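Long-range contacts in tapirin (Caldicellulosiruptor hydrothermalis, PDB 6N2C), which probably binds cellulose through its beta-helical C-terminal domain, serving in adhesion to plant material, and carries a zinc ion: residues K392-I402 with D415-I426; I496-P505 with S520-L531. All coordinates share one frame; numbering follows the deposited sequence.

Contact 1 (K392-I402 with D415-I426); sequences KKIVCSGTITI and DKIECRSIPQNI
Lys393-Cys396 and Lys416-Cys419 are parallel strands on successive coils of a beta-helix, stacked with their axes 4.7 Å apart. Ile394 sits beside Ile417 and Cys396 beside Cys419, both pairs turned into the core. Main-chain bonds run in both directions: Ile394 N gives to Lys416 O, and Ile394 O takes Glu418 N at 2.8 Å. Cys396 repeats the pattern with Glu418 O and Arg420 N. The two cysteines meet through their CB atoms, not their sulfurs. From the next face of the coil, Ile400 reaches in with CG1 beside its own backbone N (chi1 -63°). This brings Ile400 CD1 to 3.8 Å from Cys419 CB and 3.9 Å from Ile417 CG2, while CG2 touches Pro423 CG. Phe434 of the following coil covers Ile400 and Ile417. On the other face, Lys393, Lys416 and Glu418 bring charge beside the buried Val395. Lys393 is fully extended and passes alongside Asp415. Its NZ forms a salt bridge with Glu418 OE1 at 3.2 Å; the hydrogen bond within it is weak. Asn437 holds Glu418 OE2. A water joins Lys393 NZ to Asp415 OD2, and Asp415 OD1 pairs with Lys416 NZ. After the strands, the Arg420 chain bends and sets its guanidinium edge against Ser397-Thr399. Arg420 NE gives to Gly398 O at 2.9 Å, from above the carbonyl plane, and NH2 reaches Thr399 OG1 at 3.2 Å.

Contact 2 (I496-P505 with S520-L531); sequences INEIFNKNKP and SGINVPPDQNHL. With ZN (zinc ion), chain C; EDO (1,2-ethanediol), chain D.
Ser520 meets Ile496 first: its OG lies near Ile496 CD1, in one of two conformers of that isoleucine, and donates to Gly521 O. A 1,2-ethanediol, probably from the crystallisation liquor, sits beside this pair. Ile522 follows, and its CG2 touches both Ile496 CG2 and the edge of the Phe500 ring, 3.9 Å from CE2. Asn523 N gives a hydrogen bond to the 1,2-ethanediol. Val524 lies over one face of the ring with CG1, offset toward the rim. Pro525 comes in obliquely and brings CD to 3.5 Å from Phe500 CD2. Its CG also meets Asn497 OD1. Here the short helix that includes Ile496-Phe500 packs against strand 522-524 of the beta-helix, at -40° between their axes. Phe500 CG is anti to the carbonyl carbon (chi1 -74°), which lowers the ring among these residues. With an alanine in place of this ring, the space between Ile522, Val524 and Pro525 would probably be left unfilled and the helix held less firmly. After the Pro525-Gln528 turn, Asp527 O lies against Pro505 CB. Gln528 bends at chi2 (-70°), and its NE2 gives a weak bond to Asn503 O at 3.3 Å. Asn529 ND2 bonds weakly to Pro505 O, which also accepts a hydrogen bond from a water. His530 binds the zinc ion through NE2 at 1.9 Å, with Asp532 and Glu551. Leu531 CD2, in one of two conformers, meets the ring edge near Phe500 CE1.

In the fold
The two contacts lie on opposite sides of the chain's centre, with their own centres 64 Å apart, and they do not touch. Both are partly buried. Contact 1 joins neighbouring coils of the beta-helix, strand against strand, so main-chain hydrogen bonds do much of the work. Its inner face is apolar and its outer face mostly charged. Contact 2 instead lays a helix and the loop after it on a strand and turn. No bond between two main-chain groups crosses it. A buried aromatic ring fills the middle, and weak amide bonds lie toward the loop. Contact 2 alone includes a zinc ligand; contact 1 is remote from the metal.

Contact 1 (K392-I402 with D415-I426)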
loop_
_atom_site.group_PDB
_atom_site.type_symbol
_atom_site.label_atom_id
_atom_site.label_comp_id
_atom_site.label_asym_id
_atom_site.label_seq_id
_atom_site.Cartn_x
_atom_site.Cartn_y
_atom_site.Cartn_z
ATOM N N LYS A 392 -16.984 -13.683 20.645
ATOM C CA LYS A 392 -18.218 -13.382 21.385
ATOM C C LYS A 392 -19.454 -13.932 20.691
ATOM O O LYS A 392 -20.305 -14.544 21.337
ATOM C CB LYS A 392 -18.302 -11.901 21.607
ATOM C CG LYS A 392 -19.525 -11.439 22.405
ATOM C CD LYS A 392 -19.364 -10.032 22.954
ATOM C CE LYS A 392 -19.759 -8.981 21.939
ATOM N NZ LYS A 392 -19.446 -7.608 22.437
ATOM N N LYS A 393 -19.637 -13.640 19.415
ATOM C CA LYS A 393 -20.822 -14.087 18.684
ATOM C C LYS A 393 -20.507 -14.356 17.237
ATOM O O LYS A 393 -19.698 -13.662 16.627
ATOM C CB LYS A 393 -21.966 -13.037 18.761
ATOM C CG LYS A 393 -23.278 -13.394 18.079
ATOM C CD LYS A 393 -24.316 -12.282 18.209
ATOM C CE LYS A 393 -25.690 -12.761 17.809
ATOM N NZ LYS A 393 -26.675 -11.616 17.852
ATOM N N ILE A 394 -21.134 -15.396 16.686
ATOM C CA ILE A 394 -21.084 -15.637 15.248
ATOM C C ILE A 394 -22.523 -15.622 14.763
ATOM O O ILE A 394 -23.418 -16.257 15.344
ATOM C CB ILE A 394 -20.402 -16.952 14.912
ATOM C CG1 ILE A 394 -18.978 -16.998 15.487
ATOM C CG2 ILE A 394 -20.471 -17.306 13.432
ATOM C CD1 ILE A 394 -18.266 -18.340 15.340
ATOM N N VAL A 395 -22.722 -14.965 13.642
ATOM C CA VAL A 395 -23.979 -14.929 12.924
ATOM C C VAL A 395 -23.746 -15.577 11.606
ATOM O O VAL A 395 -22.900 -15.122 10.858
ATOM C CB VAL A 395 -24.443 -13.456 12.747
ATOM C CG1 VAL A 395 -25.690 -13.381 11.885
ATOM C CG2 VAL A 395 -24.736 -12.865 14.099
ATOM N N CYS A 396 -24.490 -16.617 11.241
ATOM C CA CYS A 396 -24.297 -17.257 9.981
ATOM C C CYS A 396 -25.693 -17.264 9.285
ATOM O O CYS A 396 -26.604 -17.952 9.757
ATOM C CB CYS A 396 -23.764 -18.694 10.125
ATOM S SG CYS A 396 -23.639 -19.556 8.565
ATOM N N SER A 397 -25.862 -16.551 8.160
ATOM C CA SER A 397 -27.158 -16.517 7.450
ATOM C C SER A 397 -27.337 -17.618 6.468
ATOM O O SER A 397 -28.465 -17.836 5.990
ATOM C CB SER A 397 -27.246 -15.191 6.718
ATOM O OG SER A 397 -26.129 -15.109 5.808
ATOM N N GLY A 398 -26.257 -18.365 6.096
ATOM C CA GLY A 398 -26.317 -19.376 5.070
ATOM C C GLY A 398 -26.213 -20.752 5.682
ATOM O O GLY A 398 -27.072 -21.135 6.446
ATOM N N THR A 399 -25.114 -21.467 5.423
ATOM C CA THR A 399 -24.972 -22.832 5.907
ATOM C C THR A 399 -23.665 -22.908 6.702
ATOM O O THR A 399 -22.614 -22.325 6.312
ATOM C CB THR A 399 -24.913 -23.725 4.664
ATOM O OG1 THR A 399 -26.184 -23.621 3.971
ATOM C CG2 THR A 399 -24.631 -25.144 5.024
ATOM N N ILE A 400 -23.700 -23.681 7.779
ATOM C CA ILE A 400 -22.501 -24.051 8.559
ATOM C C ILE A 400 -22.168 -25.481 8.133
ATOM O O ILE A 400 -23.028 -26.411 8.268
ATOM C CB ILE A 400 -22.777 -24.032 10.048
ATOM C CG1 ILE A 400 -23.132 -22.645 10.492
ATOM C CG2 ILE A 400 -21.582 -24.506 10.878
ATOM C CD1 ILE A 400 -23.400 -22.427 11.947
ATOM N N THR A 401 -20.932 -25.655 7.627
ATOM C CA THR A 401 -20.424 -26.941 7.228
ATOM C C THR A 401 -19.329 -27.311 8.264
ATOM O O THR A 401 -18.325 -26.592 8.424
ATOM C CB THR A 401 -19.900 -26.866 5.810
ATOM O OG1 THR A 401 -21.013 -26.587 4.938
ATOM C CG2 THR A 401 -19.321 -28.203 5.396
ATOM N N ILE A 402 -19.545 -28.429 8.969
ATOM C CA ILE A 402 -18.567 -28.929 9.920
ATOM C C ILE A 402 -18.036 -30.303 9.476
ATOM O O ILE A 402 -18.757 -31.103 8.847
ATOM C CB ILE A 402 -19.107 -28.976 11.339
ATOM C CG1 ILE A 402 -20.482 -29.696 11.413
ATOM C CG2 ILE A 402 -19.251 -27.564 11.885
ATOM C CD1 ILE A 402 -20.841 -30.120 12.828
ATOM N N ASP A 415 -21.387 -15.579 23.702
ATOM C CA ASP A 415 -22.791 -15.289 23.515
ATOM C C ASP A 415 -23.428 -16.474 22.780
ATOM O O ASP A 415 -23.989 -17.383 23.426
ATOM C CB ASP A 415 -23.001 -13.971 22.778
ATOM C CG ASP A 415 -24.467 -13.656 22.458
ATOM O OD1 ASP A 415 -25.433 -14.299 22.971
ATOM O OD2 ASP A 415 -24.728 -12.724 21.639
ATOM N N LYS A 416 -23.349 -16.510 21.446
ATOM C CA LYS A 416 -24.009 -17.557 20.704
ATOM C C LYS A 416 -23.526 -17.639 19.288
ATOM O O LYS A 416 -22.888 -16.678 18.785
ATOM C CB LYS A 416 -25.551 -17.351 20.710
ATOM C CG LYS A 416 -26.066 -16.096 19.943
ATOM C CD LYS A 416 -27.578 -16.014 19.898
ATOM C CE LYS A 416 -28.171 -15.721 21.271
ATOM N NZ LYS A 416 -27.832 -14.411 21.905
ATOM N N ILE A 417 -23.842 -18.770 18.649
ATOM C CA ILE A 417 -23.727 -18.916 17.217
ATOM C C ILE A 417 -25.178 -18.883 16.742
ATOM O O ILE A 417 -25.921 -19.892 16.853
ATOM C CB ILE A 417 -23.008 -20.188 16.803
ATOM C CG1 ILE A 417 -21.570 -20.225 17.361
ATOM C CG2 ILE A 417 -23.070 -20.412 15.282
ATOM C CD1 ILE A 417 -20.896 -21.581 17.252
ATOM N N GLU A 418 -25.590 -17.753 16.158
ATOM C CA GLU A 418 -26.940 -17.569 15.671
ATOM C C GLU A 418 -26.956 -17.892 14.210
ATOM O O GLU A 418 -26.197 -17.300 13.427
ATOM C CB GLU A 418 -27.354 -16.118 15.913
ATOM C CG GLU A 418 -28.787 -15.825 15.468
ATOM C CD GLU A 418 -29.251 -14.410 15.682
ATOM O OE1 GLU A 418 -28.404 -13.601 16.051
ATOM O OE2 GLU A 418 -30.493 -14.123 15.470
ATOM N N CYS A 419 -27.757 -18.852 13.822
ATOM C CA CYS A 419 -27.646 -19.385 12.464
ATOM C C CYS A 419 -29.031 -19.751 11.909
ATOM O O CYS A 419 -29.959 -20.018 12.658
ATOM C CB CYS A 419 -26.689 -20.527 12.475
ATOM S SG CYS A 419 -27.206 -21.954 13.506
ATOM N N ARG A 420 -29.139 -19.687 10.616
ATOM C CA ARG A 420 -30.369 -20.007 9.886
ATOM C C ARG A 420 -30.811 -21.437 10.189
ATOM O O ARG A 420 -32.011 -21.694 10.397
ATOM C CB ARG A 420 -30.107 -19.760 8.407
ATOM C CG ARG A 420 -31.251 -20.247 7.487
ATOM C CD ARG A 420 -30.835 -20.326 6.049
ATOM N NE ARG A 420 -29.881 -21.383 5.742
ATOM C CZ ARG A 420 -30.157 -22.666 5.495
ATOM N NH1 ARG A 420 -31.427 -23.177 5.521
ATOM N NH2 ARG A 420 -29.145 -23.480 5.226
ATOM N N SER A 421 -29.836 -22.377 10.265
ATOM C CA SER A 421 -30.112 -23.820 10.372
ATOM C C SER A 421 -28.963 -24.417 11.186
ATOM O O SER A 421 -27.778 -24.343 10.791
ATOM C CB SER A 421 -30.209 -24.467 9.029
ATOM O OG SER A 421 -30.579 -25.840 9.120
ATOM N N ILE A 422 -29.300 -24.916 12.348
ATOM C CA ILE A 422 -28.329 -25.664 13.152
ATOM C C ILE A 422 -27.904 -26.969 12.409
ATOM O O ILE A 422 -28.771 -27.773 12.007
ATOM C CB ILE A 422 -28.905 -25.984 14.518
ATOM C CG1 ILE A 422 -29.128 -24.671 15.308
ATOM C CG2 ILE A 422 -27.894 -26.793 15.352
ATOM C CD1 ILE A 422 -29.817 -24.878 16.646
ATOM N N PRO A 423 -26.578 -27.151 12.204
ATOM C CA PRO A 423 -26.115 -28.321 11.411
ATOM C C PRO A 423 -26.142 -29.580 12.251
ATOM O O PRO A 423 -26.274 -29.513 13.465
ATOM C CB PRO A 423 -24.700 -27.947 11.021
ATOM C CG PRO A 423 -24.226 -27.024 12.104
ATOM C CD PRO A 423 -25.442 -26.275 12.578
ATOM N N GLN A 424 -26.223 -30.718 11.541
ATOM C CA GLN A 424 -26.350 -32.013 12.192
ATOM C C GLN A 424 -24.967 -32.400 12.782
ATOM O O GLN A 424 -23.916 -31.907 12.368
ATOM C CB GLN A 424 -26.715 -33.076 11.138
ATOM C CG GLN A 424 -28.086 -32.999 10.513
ATOM C CD GLN A 424 -28.204 -33.924 9.249
ATOM O OE1 GLN A 424 -27.475 -34.922 9.091
ATOM N NE2 GLN A 424 -29.156 -33.592 8.379
ATOM N N ASN A 425 -24.995 -33.393 13.652
ATOM C CA ASN A 425 -23.808 -34.095 14.177
ATOM C C ASN A 425 -22.790 -33.123 14.904
ATOM O O ASN A 425 -21.573 -33.336 14.860
ATOM C CB ASN A 425 -23.089 -34.822 13.066
ATOM C CG ASN A 425 -23.972 -35.848 12.355
ATOM O OD1 ASN A 425 -24.850 -36.429 12.960
ATOM N ND2 ASN A 425 -23.794 -35.950 11.046
ATOM N N ILE A 426 -23.319 -32.097 15.539
ATOM C CA ILE A 426 -22.467 -31.163 16.362
ATOM C C ILE A 426 -22.011 -31.952 17.625
ATOM O O ILE A 426 -22.820 -32.626 18.233
ATOM C CB ILE A 426 -23.226 -29.970 16.804
ATOM C CG1 ILE A 426 -23.632 -29.137 15.551
ATOM C CG2 ILE A 426 -22.344 -29.093 17.717
ATOM C CD1 ILE A 426 -24.695 -28.081 15.812
HETATM O O HOH W 1 -26.790 -11.511 20.792
HETATM O O HOH W 2 -27.023 -21.788 9.103
HETATM O O HOH W 3 -26.359 -24.842 8.508
#

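Contact 2 (I496-P505 with S520-L531)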
loop_
_atom_site.group_PDB
_atom_site.type_symbol
_atom_site.label_atom_id
_atom_site.label_comp_id
_atom_site.label_asym_id
_atom_site.label_seq_id
_atom_site.Cartn_x
_atom_site.Cartn_y
_atom_site.Cartn_z
ATOM N N ILE A 496 21.749 14.528 -19.791
ATOM C CA ILE A 496 21.452 14.008 -18.462
ATOM C C ILE A 496 22.710 13.558 -17.743
ATOM O O ILE A 496 22.891 13.893 -16.550
ATOM C CB ILE A 496 20.364 12.916 -18.541
ATOM C CG1 ILE A 496 19.031 13.568 -18.982
ATOM C CG2 ILE A 496 20.129 12.236 -17.203
ATOM C CD1 ILE A 496 18.216 12.656 -19.839
ATOM N N ASN A 497 23.625 12.857 -18.427
ATOM C CA ASN A 497 24.945 12.627 -17.765
ATOM C C ASN A 497 25.680 13.977 -17.436
ATOM O O ASN A 497 26.351 14.137 -16.411
ATOM C CB ASN A 497 25.857 11.726 -18.600
ATOM C CG ASN A 497 25.519 10.246 -18.379
ATOM O OD1 ASN A 497 25.348 9.777 -17.238
ATOM N ND2 ASN A 497 25.393 9.514 -19.466
ATOM N N GLU A 498 25.504 14.908 -18.327
ATOM C CA GLU A 498 26.136 16.218 -18.200
ATOM C C GLU A 498 25.661 16.969 -16.930
ATOM O O GLU A 498 26.484 17.529 -16.214
ATOM C CB GLU A 498 25.806 17.028 -19.446
ATOM C CG GLU A 498 26.601 18.304 -19.587
ATOM C CD GLU A 498 26.133 19.189 -20.747
ATOM O OE1 GLU A 498 26.893 20.156 -21.037
ATOM O OE2 GLU A 498 25.034 18.944 -21.343
ATOM N N ILE A 499 24.349 16.945 -16.655
ATOM C CA ILE A 499 23.875 17.595 -15.423
ATOM C C ILE A 499 24.291 16.864 -14.203
ATOM O O ILE A 499 24.702 17.458 -13.159
ATOM C CB ILE A 499 22.366 17.932 -15.487
ATOM C CG1 ILE A 499 21.983 18.833 -14.310
ATOM C CG2 ILE A 499 21.485 16.712 -15.535
ATOM C CD1 ILE A 499 20.639 19.509 -14.447
ATOM N N PHE A 500 24.241 15.521 -14.228
ATOM C CA PHE A 500 24.693 14.826 -13.059
ATOM C C PHE A 500 26.173 15.041 -12.748
ATOM O O PHE A 500 26.567 15.051 -11.566
ATOM C CB PHE A 500 24.379 13.297 -13.097
ATOM C CG PHE A 500 22.930 12.982 -12.875
ATOM C CD1 PHE A 500 22.380 13.233 -11.658
ATOM C CD2 PHE A 500 22.132 12.425 -13.838
ATOM C CE1 PHE A 500 21.040 12.960 -11.419
ATOM C CE2 PHE A 500 20.781 12.138 -13.572
ATOM C CZ PHE A 500 20.247 12.464 -12.350
ATOM N N ASN A 501 26.980 15.201 -13.766
ATOM C CA ASN A 501 28.403 15.484 -13.516
ATOM C C ASN A 501 28.666 16.894 -12.920
ATOM O O ASN A 501 29.782 17.182 -12.527
ATOM C CB ASN A 501 29.213 15.224 -14.779
ATOM C CG ASN A 501 29.555 13.756 -14.943
ATOM O OD1 ASN A 501 29.196 13.131 -15.932
ATOM N ND2 ASN A 501 30.246 13.193 -13.963
ATOM N N LYS A 502 27.643 17.746 -12.830
ATOM C CA LYS A 502 27.741 19.000 -12.053
ATOM C C LYS A 502 27.721 18.755 -10.569
ATOM O O LYS A 502 27.979 19.689 -9.789
ATOM C CB LYS A 502 26.617 19.996 -12.403
ATOM C CG LYS A 502 26.547 20.475 -13.832
ATOM C CD LYS A 502 27.768 21.218 -14.307
ATOM C CE LYS A 502 27.678 21.409 -15.818
ATOM N NZ LYS A 502 26.424 22.113 -16.220
ATOM N N ASN A 503 27.457 17.506 -10.151
ATOM C CA ASN A 503 27.624 17.101 -8.774
ATOM C C ASN A 503 28.711 16.115 -8.429
ATOM O O ASN A 503 28.487 14.911 -8.560
ATOM C CB ASN A 503 26.283 16.514 -8.350
ATOM C CG ASN A 503 25.739 17.230 -7.201
ATOM O OD1 ASN A 503 26.301 18.223 -6.754
ATOM N ND2 ASN A 503 24.648 16.791 -6.754
ATOM N N LYS A 504 29.865 16.597 -7.961
ATOM C CA LYS A 504 30.982 15.726 -7.539
ATOM C C LYS A 504 30.618 14.971 -6.240
ATOM O O LYS A 504 30.371 15.609 -5.224
ATOM C CB LYS A 504 32.290 16.520 -7.357
ATOM N N PRO A 505 30.558 13.609 -6.280
ATOM C CA PRO A 505 30.202 12.814 -5.082
ATOM C C PRO A 505 31.299 12.754 -4.048
ATOM O O PRO A 505 31.051 12.434 -2.895
ATOM C CB PRO A 505 29.926 11.414 -5.649
ATOM C CG PRO A 505 30.724 11.337 -6.887
ATOM C CD PRO A 505 30.739 12.733 -7.463
ATOM N N SER A 520 12.649 11.871 -22.140
ATOM C CA SER A 520 13.407 10.615 -22.096
ATOM C C SER A 520 13.156 9.913 -20.761
ATOM O O SER A 520 12.372 10.404 -19.928
ATOM C CB SER A 520 14.948 10.844 -22.309
ATOM O OG SER A 520 15.593 11.529 -21.217
ATOM N N GLY A 521 13.829 8.789 -20.570
ATOM C CA GLY A 521 14.052 8.302 -19.214
ATOM C C GLY A 521 15.214 9.014 -18.556
ATOM O O GLY A 521 15.795 9.914 -19.150
ATOM N N ILE A 522 15.492 8.645 -17.350
ATOM C CA ILE A 522 16.610 9.120 -16.549
ATOM C C ILE A 522 17.347 7.968 -15.984
ATOM O O ILE A 522 16.811 7.237 -15.187
ATOM C CB ILE A 522 16.223 10.077 -15.391
ATOM C CG1 ILE A 522 15.525 11.317 -15.917
ATOM C CG2 ILE A 522 17.463 10.483 -14.628
ATOM C CD1 ILE A 522 14.809 12.191 -14.890
ATOM N N ASN A 523 18.621 7.786 -16.404
ATOM C CA ASN A 523 19.470 6.783 -15.784
ATOM C C ASN A 523 20.440 7.475 -14.947
ATOM O O ASN A 523 21.317 8.185 -15.476
ATOM C CB ASN A 523 20.201 6.005 -16.905
ATOM C CG ASN A 523 19.245 5.264 -17.804
ATOM O OD1 ASN A 523 18.203 4.737 -17.331
ATOM N ND2 ASN A 523 19.539 5.252 -19.135
ATOM N N VAL A 524 20.326 7.305 -13.651
ATOM C CA VAL A 524 21.159 8.002 -12.698
ATOM C C VAL A 524 22.510 7.281 -12.562
ATOM O O VAL A 524 22.576 6.065 -12.327
ATOM C CB VAL A 524 20.532 8.094 -11.353
ATOM C CG1 VAL A 524 21.380 8.951 -10.411
ATOM C CG2 VAL A 524 19.142 8.739 -11.459
ATOM N N PRO A 525 23.615 8.012 -12.780
ATOM C CA PRO A 525 24.912 7.328 -12.740
ATOM C C PRO A 525 25.197 6.666 -11.440
ATOM O O PRO A 525 24.817 7.176 -10.379
ATOM C CB PRO A 525 25.923 8.467 -12.962
ATOM C CG PRO A 525 25.204 9.434 -13.740
ATOM C CD PRO A 525 23.742 9.368 -13.332
ATOM N N PRO A 526 25.943 5.537 -11.475
ATOM C CA PRO A 526 26.268 4.872 -10.199
ATOM C C PRO A 526 27.166 5.559 -9.205
ATOM O O PRO A 526 27.173 5.182 -8.044
ATOM C CB PRO A 526 26.950 3.583 -10.650
ATOM C CG PRO A 526 27.539 3.918 -11.940
ATOM C CD PRO A 526 26.618 4.902 -12.627
ATOM N N ASP A 527 27.896 6.592 -9.618
ATOM C CA ASP A 527 28.738 7.275 -8.629
ATOM C C ASP A 527 27.990 8.331 -7.805
ATOM O O ASP A 527 28.534 8.841 -6.827
ATOM C CB ASP A 527 29.973 7.907 -9.308
ATOM C CG ASP A 527 29.642 8.922 -10.389
ATOM O OD1 ASP A 527 28.504 9.008 -10.964
ATOM O OD2 ASP A 527 30.572 9.700 -10.721
ATOM N N GLN A 528 26.746 8.653 -8.171
ATOM C CA GLN A 528 25.947 9.604 -7.310
ATOM C C GLN A 528 25.603 9.017 -5.964
ATOM O O GLN A 528 25.158 7.832 -5.868
ATOM C CB GLN A 528 24.645 9.994 -8.069
ATOM C CG GLN A 528 24.896 10.745 -9.377
ATOM C CD GLN A 528 25.421 12.138 -9.120
ATOM O OE1 GLN A 528 24.877 12.818 -8.235
ATOM N NE2 GLN A 528 26.541 12.546 -9.799
ATOM N N ASN A 529 25.839 9.773 -4.893
ATOM C CA ASN A 529 25.465 9.354 -3.582
ATOM C C ASN A 529 24.547 10.304 -2.814
ATOM O O ASN A 529 24.042 9.940 -1.763
ATOM C CB ASN A 529 26.701 9.057 -2.776
ATOM C CG ASN A 529 27.534 10.302 -2.487
ATOM O OD1 ASN A 529 27.129 11.437 -2.703
ATOM N ND2 ASN A 529 28.733 10.072 -2.029
ATOM N N HIS A 530 24.335 11.530 -3.320
ATOM C CA HIS A 530 23.463 12.454 -2.632
ATOM C C HIS A 530 22.835 13.349 -3.688
ATOM O O HIS A 530 23.532 14.080 -4.382
ATOM C CB HIS A 530 24.275 13.314 -1.638
ATOM C CG HIS A 530 23.448 14.326 -0.867
ATOM N ND1 HIS A 530 23.989 15.482 -0.339
ATOM C CD2 HIS A 530 22.136 14.359 -0.561
ATOM C CE1 HIS A 530 23.018 16.183 0.236
ATOM N NE2 HIS A 530 21.877 15.509 0.126
ATOM N N LEU A 531 21.522 13.297 -3.779
ATOM C CA LEU A 531 20.777 14.144 -4.711
ATOM C C LEU A 531 19.627 14.852 -4.020
ATOM O O LEU A 531 18.694 14.195 -3.494
ATOM C CB LEU A 531 20.230 13.305 -5.883
ATOM C CG LEU A 531 21.204 12.885 -6.961
ATOM C CD1 LEU A 531 20.633 11.723 -7.788
ATOM C CD2 LEU A 531 21.486 14.082 -7.875
HETATM ZN ZN ZN C . 20.094 16.033 0.632
HETATM C C1 EDO D . 18.793 8.280 -19.937
HETATM O O1 EDO D . 19.461 8.996 -18.928
HETATM C C2 EDO D . 18.418 9.209 -21.102
HETATM O O2 EDO D . 19.550 9.868 -21.701
HETATM O O HOH W 4 28.126 13.542 -1.536
HETATM O O HOH W 5 30.845 12.220 -0.390
#